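Local coordinates for putative hydrolase (Acinetobacter sp. NBRC 100985, PDB 4XUK), which probably hydrolyses organophosphate triesters and lactones at a two-zinc centre of the metallo-beta-lactamase type, at residues A4-Y9 against L91-Y96; T17-G22 against G85-N90; L71-A76 against L105-H110; Q97-D102 against F125-V130. The protein carries 2 engineered substitutions. All coordinates share one frame; numbering follows the deposited sequence.

Interaction 1: residues A4-Y9 against L91-Y96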
loop_
_atom_site.group_PDB
_atom_site.type_symbol
_atom_site.label_atom_id
_atom_site.label_comp_id
_atom_site.label_asym_id
_atom_site.label_seq_id
_atom_site.Cartn_x
_atom_site.Cartn_y
_atom_site.Cartn_z
ATOM N N ALA A 4 6.476 -9.993 -5.942
ATOM C CA ALA A 4 7.339 -9.184 -6.798
ATOM C C ALA A 4 6.973 -7.712 -6.656
ATOM O O ALA A 4 5.803 -7.358 -6.433
ATOM C CB ALA A 4 7.231 -9.630 -8.245
ATOM N N GLY A 5 7.974 -6.855 -6.791
ATOM C CA GLY A 5 7.773 -5.430 -6.625
ATOM C C GLY A 5 7.362 -4.733 -7.907
ATOM O O GLY A 5 8.097 -3.894 -8.438
ATOM N N TYR A 6 6.188 -5.081 -8.421
ATOM C CA TYR A 6 5.602 -4.271 -9.479
ATOM C C TYR A 6 4.136 -4.092 -9.153
ATOM O O TYR A 6 3.556 -4.905 -8.426
ATOM C CB TYR A 6 5.791 -4.900 -10.869
ATOM C CG TYR A 6 5.053 -6.194 -11.077
ATOM C CD1 TYR A 6 5.647 -7.409 -10.753
ATOM C CD2 TYR A 6 3.769 -6.210 -11.620
ATOM C CE1 TYR A 6 4.984 -8.606 -10.946
ATOM C CE2 TYR A 6 3.095 -7.405 -11.822
ATOM C CZ TYR A 6 3.711 -8.598 -11.481
ATOM O OH TYR A 6 3.064 -9.804 -11.666
ATOM N N TYR A 7 3.545 -3.024 -9.672
ATOM C CA TYR A 7 2.129 -2.769 -9.478
ATOM C C TYR A 7 1.612 -2.026 -10.690
ATOM O O TYR A 7 2.288 -1.125 -11.202
ATOM C CB TYR A 7 1.875 -1.944 -8.205
ATOM C CG TYR A 7 0.399 -1.646 -8.036
ATOM C CD1 TYR A 7 -0.453 -2.576 -7.453
ATOM C CD2 TYR A 7 -0.149 -0.459 -8.511
ATOM C CE1 TYR A 7 -1.812 -2.320 -7.318
ATOM C CE2 TYR A 7 -1.499 -0.199 -8.390
ATOM C CZ TYR A 7 -2.319 -1.134 -7.788
ATOM O OH TYR A 7 -3.663 -0.886 -7.668
ATOM N N GLN A 8 0.421 -2.393 -11.154
ATOM C CA GLN A 8 -0.137 -1.770 -12.348
ATOM C C GLN A 8 -1.205 -0.752 -11.989
ATOM O O GLN A 8 -2.232 -1.107 -11.408
ATOM C CB GLN A 8 -0.753 -2.826 -13.286
ATOM C CG GLN A 8 0.185 -3.970 -13.691
ATOM C CD GLN A 8 1.289 -3.555 -14.650
ATOM O OE1 GLN A 8 1.519 -2.368 -14.897
ATOM N NE2 GLN A 8 1.982 -4.551 -15.207
ATOM N N TYR A 9 -0.965 0.508 -12.342
ATOM C CA TYR A 9 -1.950 1.570 -12.134
ATOM C C TYR A 9 -2.520 1.995 -13.485
ATOM O O TYR A 9 -1.768 2.321 -14.402
ATOM C CB TYR A 9 -1.311 2.773 -11.416
ATOM C CG TYR A 9 -2.266 3.929 -11.223
ATOM C CD1 TYR A 9 -3.215 3.906 -10.210
ATOM C CD2 TYR A 9 -2.233 5.038 -12.063
ATOM C CE1 TYR A 9 -4.102 4.953 -10.033
ATOM C CE2 TYR A 9 -3.115 6.089 -11.891
ATOM C CZ TYR A 9 -4.048 6.035 -10.870
ATOM O OH TYR A 9 -4.931 7.073 -10.695
ATOM N N LEU A 91 10.601 -5.209 -13.756
ATOM C CA LEU A 91 10.092 -4.906 -15.094
ATOM C C LEU A 91 9.757 -6.204 -15.827
ATOM O O LEU A 91 8.669 -6.349 -16.415
ATOM C CB LEU A 91 11.125 -4.092 -15.875
ATOM C CG LEU A 91 10.763 -3.555 -17.255
ATOM C CD1 LEU A 91 11.497 -2.248 -17.502
ATOM C CD2 LEU A 91 11.138 -4.574 -18.322
ATOM N N LYS A 92 10.686 -7.155 -15.772
ATOM C CA LYS A 92 10.487 -8.461 -16.407
ATOM C C LYS A 92 9.392 -9.269 -15.708
ATOM O O LYS A 92 8.602 -9.953 -16.350
ATOM C CB LYS A 92 11.810 -9.237 -16.442
ATOM C CG LYS A 92 12.871 -8.583 -17.342
ATOM C CD LYS A 92 14.281 -9.140 -17.067
ATOM C CE LYS A 92 15.307 -8.483 -17.983
ATOM N NZ LYS A 92 16.714 -8.944 -17.748
ATOM N N ALA A 93 9.321 -9.160 -14.390
ATOM C CA ALA A 93 8.296 -9.882 -13.641
ATOM C C ALA A 93 6.908 -9.345 -13.975
ATOM O O ALA A 93 5.918 -10.092 -13.955
ATOM C CB ALA A 93 8.571 -9.782 -12.139
ATOM N N SER A 94 6.841 -8.050 -14.283
ATOM C CA SER A 94 5.575 -7.396 -14.585
ATOM C C SER A 94 5.040 -7.821 -15.946
ATOM O O SER A 94 3.870 -7.579 -16.259
ATOM C CB SER A 94 5.740 -5.878 -14.572
ATOM O OG SER A 94 6.325 -5.440 -15.786
ATOM N N GLY A 95 5.895 -8.433 -16.767
ATOM C CA GLY A 95 5.476 -8.902 -18.080
ATOM C C GLY A 95 6.076 -8.131 -19.246
ATOM O O GLY A 95 5.946 -8.552 -20.400
ATOM N N TYR A 96 6.724 -7.002 -18.963
ATOM C CA TYR A 96 7.350 -6.216 -20.024
ATOM C C TYR A 96 8.769 -6.699 -20.341
ATOM O O TYR A 96 9.331 -7.511 -19.607
ATOM C CB TYR A 96 7.360 -4.719 -19.672
ATOM C CG TYR A 96 6.002 -4.033 -19.769
ATOM C CD1 TYR A 96 5.467 -3.687 -21.007
ATOM C CD2 TYR A 96 5.269 -3.709 -18.622
ATOM C CE1 TYR A 96 4.238 -3.057 -21.109
ATOM C CE2 TYR A 96 4.039 -3.067 -18.715
ATOM C CZ TYR A 96 3.532 -2.750 -19.967
ATOM O OH TYR A 96 2.314 -2.114 -20.088
#
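A Schellman motif ends helix 87-93, and on its flank Y6 of strand 6-11 lays the face of its ring over S94. S94 CA lies 3.5 Å from the centroid of the Y6 ring, only 5° off the ring normal, a CH-pi contact placed centrally on that face; S94 CB adds a second touch, 3.6 Å from Y6 CD2. The ring gets there because Y6 CG stands between its backbone N and carbonyl carbon (chi1 66°). Toward the hydroxyl end, Y6 CE1 lies 3.5 Å from A93 O, and the A93 methyl also meets A4, CB to CB, at 4.1 Å. S94 OG turns back into the helix and donates to L91 O (2.6 Å), while G95, with positive phi, ends the helical path, its N bonded back to K92 O. No hydrogen bond joins the two segments. The amide of Q8 approaches S94 and the Y96 ring by van der Waals contact, its OE1 being hydrogen-bonded to T17. The second subunit also packs here, its V3 on Y6 and its K1 making a cation-pi contact with Y96. This is a sheet's outermost strand packed on a covering helix, as in the alpha-beta/beta-alpha sandwich of the metallo-beta-lactamase superfamily.

Interaction 2: residues T17-G22 against G85-N90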
loop_
_atom_site.group_PDB
_atom_site.type_symbol
_atom_site.label_atom_id
_atom_site.label_comp_id
_atom_site.label_asym_id
_atom_site.label_seq_id
_atom_site.Cartn_x
_atom_site.Cartn_y
_atom_site.Cartn_z
ATOM N N THR A 17 3.331 1.294 -14.599
ATOM C CA THR A 17 3.791 0.205 -13.756
ATOM C C THR A 17 4.795 0.735 -12.745
ATOM O O THR A 17 5.865 1.226 -13.126
ATOM C CB THR A 17 4.467 -0.891 -14.582
ATOM O OG1 THR A 17 3.623 -1.251 -15.690
ATOM C CG2 THR A 17 4.725 -2.119 -13.725
ATOM N N ALA A 18 4.457 0.634 -11.462
ATOM C CA ALA A 18 5.405 0.995 -10.409
ATOM C C ALA A 18 6.406 -0.137 -10.302
ATOM O O ALA A 18 6.007 -1.308 -10.293
ATOM C CB ALA A 18 4.687 1.190 -9.082
ATOM N N LEU A 19 7.691 0.208 -10.236
ATOM C CA LEU A 19 8.758 -0.786 -10.134
ATOM C C LEU A 19 9.646 -0.503 -8.929
ATOM O O LEU A 19 10.155 0.616 -8.772
ATOM C CB LEU A 19 9.622 -0.763 -11.397
ATOM C CG LEU A 19 8.909 -1.068 -12.707
ATOM C CD1 LEU A 19 9.880 -0.954 -13.892
ATOM C CD2 LEU A 19 8.275 -2.460 -12.642
ATOM N N LEU A 20 9.839 -1.517 -8.086
ATOM C CA LEU A 20 10.646 -1.366 -6.867
ATOM C C LEU A 20 12.116 -1.671 -7.149
ATOM O O LEU A 20 12.440 -2.694 -7.768
ATOM C CB LEU A 20 10.121 -2.287 -5.752
ATOM C CG LEU A 20 10.851 -2.214 -4.394
ATOM C CD1 LEU A 20 10.783 -0.809 -3.793
ATOM C CD2 LEU A 20 10.293 -3.216 -3.401
ATOM N N ASP A 21 12.999 -0.776 -6.711
ATOM C CA ASP A 21 14.429 -1.013 -6.826
ATOM C C ASP A 21 14.982 -1.612 -5.546
ATOM O O ASP A 21 15.936 -2.384 -5.572
ATOM C CB ASP A 21 15.194 0.282 -7.143
ATOM C CG ASP A 21 16.545 0.005 -7.769
ATOM O OD1 ASP A 21 16.596 -0.737 -8.784
ATOM O OD2 ASP A 21 17.563 0.503 -7.254
ATOM N N GLY A 22 14.376 -1.265 -4.421
ATOM C CA GLY A 22 14.885 -1.706 -3.133
ATOM C C GLY A 22 14.439 -0.743 -2.058
ATOM O O GLY A 22 13.706 0.215 -2.347
ATOM N N GLY A 85 18.749 -2.212 -6.940
ATOM C CA GLY A 85 18.972 -2.716 -8.287
ATOM C C GLY A 85 17.881 -3.637 -8.817
ATOM O O GLY A 85 18.048 -4.250 -9.882
ATOM N N SER A 86 16.762 -3.738 -8.099
ATOM C CA SER A 86 15.684 -4.656 -8.498
ATOM C C SER A 86 14.802 -4.171 -9.654
ATOM O O SER A 86 13.944 -4.922 -10.121
ATOM C CB SER A 86 14.786 -4.989 -7.297
ATOM O OG SER A 86 15.450 -5.834 -6.383
ATOM N N VAL A 87 14.988 -2.931 -10.109
ATOM C CA VAL A 87 14.076 -2.360 -11.112
ATOM C C VAL A 87 13.915 -3.239 -12.344
ATOM O O VAL A 87 12.790 -3.505 -12.776
ATOM C CB VAL A 87 14.473 -0.922 -11.533
ATOM C CG1 VAL A 87 13.855 -0.565 -12.893
ATOM C CG2 VAL A 87 14.012 0.078 -10.488
ATOM N N LEU A 88 15.023 -3.714 -12.900
ATOM C CA LEU A 88 14.934 -4.502 -14.144
ATOM C C LEU A 88 14.257 -5.853 -13.919
ATOM O O LEU A 88 13.467 -6.314 -14.756
ATOM C CB LEU A 88 16.313 -4.694 -14.794
ATOM C CG LEU A 88 16.340 -5.411 -16.153
ATOM C CD1 LEU A 88 15.363 -4.780 -17.150
ATOM C CD2 LEU A 88 17.763 -5.433 -16.731
ATOM N N SER A 89 14.559 -6.479 -12.788
ATOM C CA SER A 89 13.969 -7.770 -12.470
ATOM C C SER A 89 12.462 -7.650 -12.327
ATOM O O SER A 89 11.733 -8.524 -12.768
ATOM C CB SER A 89 14.554 -8.337 -11.177
ATOM O OG SER A 89 13.788 -9.457 -10.792
ATOM N N ASN A 90 11.998 -6.550 -11.735
ATOM C CA ASN A 90 10.559 -6.332 -11.582
ATOM C C ASN A 90 9.871 -5.907 -12.885
ATOM O O ASN A 90 8.692 -6.209 -13.094
ATOM C CB ASN A 90 10.279 -5.341 -10.438
ATOM C CG ASN A 90 10.491 -5.964 -9.057
ATOM O OD1 ASN A 90 10.100 -7.112 -8.815
ATOM N ND2 ASN A 90 11.122 -5.213 -8.149
HETATM O O HOH W 1 17.142 -5.099 -4.396
#
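D21 OD2 is gripped by two backbone N-H groups, G85 N at 3.0 Å and A76 N from the loop after strand 69-72. The G85 N-H comes to it from well above the carboxylate plane, whereas D21 OD1 takes V87 N at 3.0 Å on its anti side, close to that plane. With CG anti to its backbone N (chi1 -158°), D21 swings its carboxylate under the start of helix 87-93. Its main chain is used as well: S86 N donates to D21 O at 3.0 Å along a lone pair in the carbonyl plane, and a water links D21 O, to which it donates, with S86 OG, from which it accepts. One turn on, N90 ND2 reaches back to L20 O, 2.9 Å away and almost exactly in the amide plane, while N90 OD1 accepts from G5 N; both ends are thus fixed, tying the helix to strand 14-26 and to the loop before strand 6-11. Alongside these bonds runs an apolar seam. L19 CD1 meets V87 CG1 at 4.1 Å, the two side chains crossing at about a right angle, and L19 CD2 lies against the backbone of N90. V87 CG2 packs on D21 CB at 3.6 Å. The buried carboxylate, about 9 Å from a zinc, thus meets three main-chain N-H groups, one of them at the helix start, a setting expected to favour its ionised form.

Interaction 3: residues L71-A76 against L105-H110. With ZN (zinc ion), chain D.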
loop_
_atom_site.group_PDB
_atom_site.type_symbol
_atom_site.label_atom_id
_atom_site.label_comp_id
_atom_site.label_asym_id
_atom_site.label_seq_id
_atom_site.Cartn_x
_atom_site.Cartn_y
_atom_site.Cartn_z
ATOM N N LEU A 71 10.221 4.822 -19.581
ATOM C CA LEU A 71 10.681 4.539 -18.228
ATOM C C LEU A 71 11.099 5.836 -17.538
ATOM O O LEU A 71 11.851 6.641 -18.098
ATOM C CB LEU A 71 11.847 3.535 -18.272
ATOM C CG LEU A 71 12.522 3.090 -16.972
ATOM C CD1 LEU A 71 11.535 2.358 -16.080
ATOM C CD2 LEU A 71 13.747 2.212 -17.255
ATOM N N ILE A 72 10.598 6.053 -16.328
ATOM C CA ILE A 72 10.882 7.298 -15.612
ATOM C C ILE A 72 11.709 7.007 -14.364
ATOM O O ILE A 72 11.192 6.520 -13.348
ATOM C CB ILE A 72 9.579 8.066 -15.329
ATOM C CG1 ILE A 72 8.824 8.256 -16.654
ATOM C CG2 ILE A 72 9.866 9.413 -14.686
ATOM C CD1 ILE A 72 7.476 8.924 -16.548
ATOM N N ASP A 73 13.007 7.310 -14.471
ATOM C CA ASP A 73 14.048 6.823 -13.547
ATOM C C ASP A 73 14.229 5.299 -13.654
ATOM O O ASP A 73 13.421 4.622 -14.283
ATOM C CB ASP A 73 13.825 7.321 -12.104
ATOM C CG ASP A 73 13.992 8.826 -11.993
ATOM O OD1 ASP A 73 14.608 9.416 -12.918
ATOM O OD2 ASP A 73 13.495 9.424 -11.010
ATOM N N SER A 74 15.295 4.752 -13.067
ATOM C CA SER A 74 15.639 3.350 -13.349
ATOM C C SER A 74 16.239 2.604 -12.171
ATOM O O SER A 74 16.678 1.449 -12.313
ATOM C CB SER A 74 16.633 3.282 -14.502
ATOM O OG SER A 74 17.860 3.912 -14.121
ATOM N N GLY A 75 16.290 3.252 -11.013
ATOM C CA GLY A 75 16.895 2.620 -9.855
ATOM C C GLY A 75 18.409 2.711 -9.916
ATOM O O GLY A 75 18.960 3.398 -10.784
ATOM N N ALA A 76 19.081 1.995 -9.015
ATOM C CA ALA A 76 20.498 2.222 -8.738
ATOM C C ALA A 76 21.441 1.195 -9.343
ATOM O O ALA A 76 22.658 1.326 -9.201
ATOM C CB ALA A 76 20.722 2.283 -7.241
ATOM N N LEU A 105 13.155 8.847 -19.217
ATOM C CA LEU A 105 13.241 10.200 -18.669
ATOM C C LEU A 105 13.853 10.135 -17.272
ATOM O O LEU A 105 13.404 9.368 -16.409
ATOM C CB LEU A 105 11.863 10.863 -18.601
ATOM C CG LEU A 105 11.038 10.870 -19.883
ATOM C CD1 LEU A 105 9.658 11.466 -19.640
ATOM C CD2 LEU A 105 11.757 11.555 -21.032
ATOM N N LEU A 106 14.883 10.938 -17.058
ATOM C CA LEU A 106 15.550 10.983 -15.764
ATOM C C LEU A 106 15.169 12.266 -15.036
ATOM O O LEU A 106 15.309 13.356 -15.585
ATOM C CB LEU A 106 17.073 10.918 -15.959
ATOM C CG LEU A 106 17.565 9.622 -16.614
ATOM C CD1 LEU A 106 19.066 9.637 -16.787
ATOM C CD2 LEU A 106 17.123 8.380 -15.823
ATOM N N THR A 107 14.678 12.148 -13.807
ATOM C CA THR A 107 14.341 13.348 -13.047
ATOM C C THR A 107 15.604 14.112 -12.684
ATOM O O THR A 107 15.608 15.344 -12.659
ATOM C CB THR A 107 13.545 13.018 -11.772
ATOM O OG1 THR A 107 14.276 12.074 -10.971
ATOM C CG2 THR A 107 12.175 12.452 -12.142
ATOM N N HIS A 108 16.669 13.359 -12.416
ATOM C CA HIS A 108 17.997 13.905 -12.130
ATOM C C HIS A 108 19.023 12.777 -12.211
ATOM O O HIS A 108 18.658 11.615 -12.398
ATOM C CB HIS A 108 18.059 14.598 -10.752
ATOM C CG HIS A 108 17.670 13.725 -9.599
ATOM N ND1 HIS A 108 16.522 12.958 -9.591
ATOM C CD2 HIS A 108 18.260 13.530 -8.392
ATOM C CE1 HIS A 108 16.436 12.313 -8.441
ATOM N NE2 HIS A 108 17.477 12.642 -7.700
ATOM N N LEU A 109 20.297 13.115 -12.046
ATOM C CA LEU A 109 21.363 12.146 -12.272
ATOM C C LEU A 109 21.962 11.535 -11.002
ATOM O O LEU A 109 23.048 10.955 -11.060
ATOM C CB LEU A 109 22.477 12.781 -13.131
ATOM C CG LEU A 109 22.093 13.170 -14.560
ATOM C CD1 LEU A 109 23.223 13.941 -15.242
ATOM C CD2 LEU A 109 21.759 11.936 -15.368
ATOM N N HIS A 110 21.271 11.636 -9.861
ATOM C CA HIS A 110 21.703 10.881 -8.688
ATOM C C HIS A 110 21.719 9.394 -9.066
ATOM O O HIS A 110 20.884 8.943 -9.855
ATOM C CB HIS A 110 20.814 11.173 -7.450
ATOM C CG HIS A 110 21.298 12.328 -6.625
ATOM N ND1 HIS A 110 20.503 12.980 -5.707
ATOM C CD2 HIS A 110 22.504 12.952 -6.583
ATOM C CE1 HIS A 110 21.185 13.959 -5.144
ATOM N NE2 HIS A 110 22.407 13.964 -5.650
HETATM ZN ZN ZN D . 18.193 12.328 -5.534
#
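D73, at a positive phi of 66°, holds T107 in a fork: OD1 accepts T107 N at 2.9 Å and OD2 accepts T107 OG1 at 2.8 Å, both on syn lone pairs. The side chains cross at about a right angle, and T107 places OG1 between its backbone N and carbonyl carbon (chi1 55°), which turns the hydroxyl toward D73. Having given its proton to D73, T107 OG1 accepts H108 ND1 at 2.8 Å, in the plane of the imidazole. The opposite nitrogen, H108 NE2, then binds zinc at 2.3 Å. H110 ND1 binds the same ion, and H197 and D218 complete this site. Behind the fork, the ends of strands 69-72 and 103-105 pair in parallel. L105 N donates to L71 O at 2.8 Å and D73 N to L105 O at 2.9 Å, with I72 and L105 pointing to the same face of the sheet; L106 CD2 packs along D73. H108, H110, D112 and H113 belong to the HxHxDH motif of the metallo-beta-lactamase fold. D73 OD2 also accepts ND1 of H113, a residue that binds the second zinc. One second-shell carboxylate therefore orients ligands of both metals, H113 directly and H108 by way of the threonine hydroxyl. This chain of bonds fixes the rotation of the H108 ring and would be expected to make its imidazole a stronger electron donor to the zinc.

Interaction 4: residues Q97-D102 against F125-V130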
loop_
_atom_site.group_PDB
_atom_site.type_symbol
_atom_site.label_atom_id
_atom_site.label_comp_id
_atom_site.label_asym_id
_atom_site.label_seq_id
_atom_site.Cartn_x
_atom_site.Cartn_y
_atom_site.Cartn_z
ATOM N N GLN A 97 9.336 -6.202 -21.442
ATOM C CA GLN A 97 10.703 -6.549 -21.843
ATOM C C GLN A 97 11.530 -5.287 -21.972
ATOM O O GLN A 97 11.026 -4.258 -22.422
ATOM C CB GLN A 97 10.708 -7.235 -23.203
ATOM C CG GLN A 97 9.481 -8.069 -23.482
ATOM C CD GLN A 97 9.726 -9.515 -23.203
ATOM O OE1 GLN A 97 10.399 -9.865 -22.229
ATOM N NE2 GLN A 97 9.195 -10.379 -24.061
ATOM N N PRO A 98 12.815 -5.363 -21.598
ATOM C CA PRO A 98 13.649 -4.160 -21.692
ATOM C C PRO A 98 13.765 -3.619 -23.126
ATOM O O PRO A 98 13.930 -2.412 -23.288
ATOM C CB PRO A 98 15.014 -4.628 -21.159
ATOM C CG PRO A 98 14.951 -6.138 -21.118
ATOM C CD PRO A 98 13.512 -6.490 -20.951
ATOM N N GLU A 99 13.676 -4.483 -24.138
ATOM C CA GLU A 99 13.749 -4.026 -25.532
ATOM C C GLU A 99 12.550 -3.166 -25.937
ATOM O O GLU A 99 12.607 -2.454 -26.941
ATOM C CB GLU A 99 13.870 -5.215 -26.491
ATOM C CG GLU A 99 15.183 -5.980 -26.387
ATOM C CD GLU A 99 15.156 -7.059 -25.320
ATOM O OE1 GLU A 99 14.173 -7.125 -24.542
ATOM O OE2 GLU A 99 16.123 -7.851 -25.265
ATOM N N GLN A 100 11.467 -3.232 -25.163
ATOM C CA GLN A 100 10.257 -2.467 -25.468
ATOM C C GLN A 100 10.373 -1.017 -25.004
ATOM O O GLN A 100 9.622 -0.147 -25.467
ATOM C CB GLN A 100 9.034 -3.091 -24.794
ATOM C CG GLN A 100 8.589 -4.441 -25.323
ATOM C CD GLN A 100 7.403 -4.965 -24.526
ATOM O OE1 GLN A 100 7.558 -5.482 -23.424
ATOM N NE2 GLN A 100 6.215 -4.813 -25.073
ATOM N N VAL A 101 11.297 -0.748 -24.086
ATOM C CA VAL A 101 11.500 0.629 -23.636
ATOM C C VAL A 101 12.144 1.475 -24.746
ATOM O O VAL A 101 13.270 1.203 -25.187
ATOM C CB VAL A 101 12.340 0.688 -22.355
ATOM C CG1 VAL A 101 12.500 2.140 -21.894
ATOM C CG2 VAL A 101 11.679 -0.165 -21.255
ATOM N N ASP A 102 11.386 2.463 -25.200
ATOM C CA ASP A 102 11.703 3.426 -26.271
ATOM C C ASP A 102 12.376 4.722 -25.778
ATOM O O ASP A 102 13.139 5.315 -26.461
ATOM C CB ASP A 102 10.421 3.944 -26.954
ATOM C CG ASP A 102 9.555 2.886 -27.415
ATOM O OD1 ASP A 102 10.005 2.048 -28.162
ATOM O OD2 ASP A 102 8.427 2.852 -27.011
ATOM N N PHE A 125 18.732 -1.078 -21.715
ATOM C CA PHE A 125 17.601 -0.781 -22.583
ATOM C C PHE A 125 18.063 -0.415 -24.000
ATOM O O PHE A 125 18.175 0.762 -24.348
ATOM C CB PHE A 125 16.738 0.306 -21.939
ATOM C CG PHE A 125 16.301 -0.048 -20.535
ATOM C CD1 PHE A 125 15.217 -0.887 -20.329
ATOM C CD2 PHE A 125 17.002 0.415 -19.432
ATOM C CE1 PHE A 125 14.817 -1.244 -19.045
ATOM C CE2 PHE A 125 16.612 0.061 -18.144
ATOM C CZ PHE A 125 15.514 -0.770 -17.952
ATOM N N PRO A 126 18.310 -1.443 -24.828
ATOM C CA PRO A 126 19.043 -1.285 -26.091
ATOM C C PRO A 126 18.325 -0.436 -27.144
ATOM O O PRO A 126 18.994 0.067 -28.040
ATOM C CB PRO A 126 19.224 -2.731 -26.580
ATOM C CG PRO A 126 18.140 -3.497 -25.937
ATOM C CD PRO A 126 17.865 -2.834 -24.609
ATOM N N ASN A 127 17.013 -0.250 -27.022
ATOM C CA ASN A 127 16.263 0.555 -27.987
ATOM C C ASN A 127 15.807 1.909 -27.448
ATOM O O ASN A 127 15.010 2.607 -28.080
ATOM C CB ASN A 127 15.061 -0.236 -28.482
ATOM C CG ASN A 127 15.469 -1.530 -29.129
ATOM O OD1 ASN A 127 16.388 -1.552 -29.942
ATOM N ND2 ASN A 127 14.821 -2.621 -28.747
ATOM N N ALA A 128 16.326 2.281 -26.287
ATOM C CA ALA A 128 15.857 3.475 -25.606
ATOM C C ALA A 128 16.796 4.655 -25.779
ATOM O O ALA A 128 18.029 4.508 -25.782
ATOM C CB ALA A 128 15.671 3.193 -24.117
ATOM N N THR A 129 16.215 5.838 -25.895
ATOM C CA THR A 129 17.015 7.027 -25.703
ATOM C C THR A 129 16.682 7.709 -24.379
ATOM O O THR A 129 15.513 7.801 -23.949
ATOM C CB THR A 129 17.022 7.963 -26.942
ATOM O OG1 THR A 129 16.896 9.342 -26.555
ATOM C CG2 THR A 129 15.955 7.571 -27.887
ATOM N N VAL A 130 17.754 8.135 -23.729
ATOM C CA VAL A 130 17.728 8.647 -22.376
ATOM C C VAL A 130 17.754 10.171 -22.430
ATOM O O VAL A 130 18.575 10.763 -23.163
ATOM C CB VAL A 130 18.951 8.114 -21.597
ATOM C CG1 VAL A 130 19.036 8.739 -20.222
ATOM C CG2 VAL A 130 18.898 6.588 -21.501
#
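F125 and V101 form the apolar centre, with V101 CG2 3.7 Å from F125 CD1 and P98 CB touching the same ring atom at 3.8 Å. V101 has CG1 anti to its backbone N (chi1 -179°), and this branch goes the other way, to A128 CB at 4.0 Å. One methyl thus serves the phenylalanine and the other the alanine. P98 O lies at the edge of the F125 ring, near its plane. Further out, E99 CG, anti to the carbonyl carbon, rests on P126 CG, 3.9 Å away. The type I turn from F125 to A128 then presents N127, whose ND2 donates to E99 O at 2.9 Å in a nearly straight bond (176°), in its own amide plane and on a carbonyl lone pair. At the far end T129 N donates to D102 O at 3.2 Å from well above the carbonyl plane, and A128 CA leans on the same oxygen. D102 OD2 is bonded to L69 N. The contact joins the 3-10 turn leading into strand 103-105 with the turn leading into strand 129-133, its neighbour in the sheet; the outer end of the F125 ring packs on both L91 of helix 87-93 and L71 of strand 69-72.

How the interactions relate
Interactions 1 and 2 hold the two ends of helix 87-93 against neighbouring strands 6-11 and 14-26, their centres 8 Å apart; Y7 O and A18 N, 2.8 Å apart in a probable hydrogen bond, join the two strands. Interaction 2 passes toward the metals: D21 ties it to the loop whose D73 organises the zinc ligands of interaction 3, and V87 CB packs on S74 O of that loop at 3.3 Å. Interaction 4 lies about 14 Å from interaction 3, centre to centre, where strands 69-72, 103-105 and 129-133 begin. L88 of the helix also packs on F125 and P98. All four contacts reach one sheet, but only interaction 3 contributes zinc ligands.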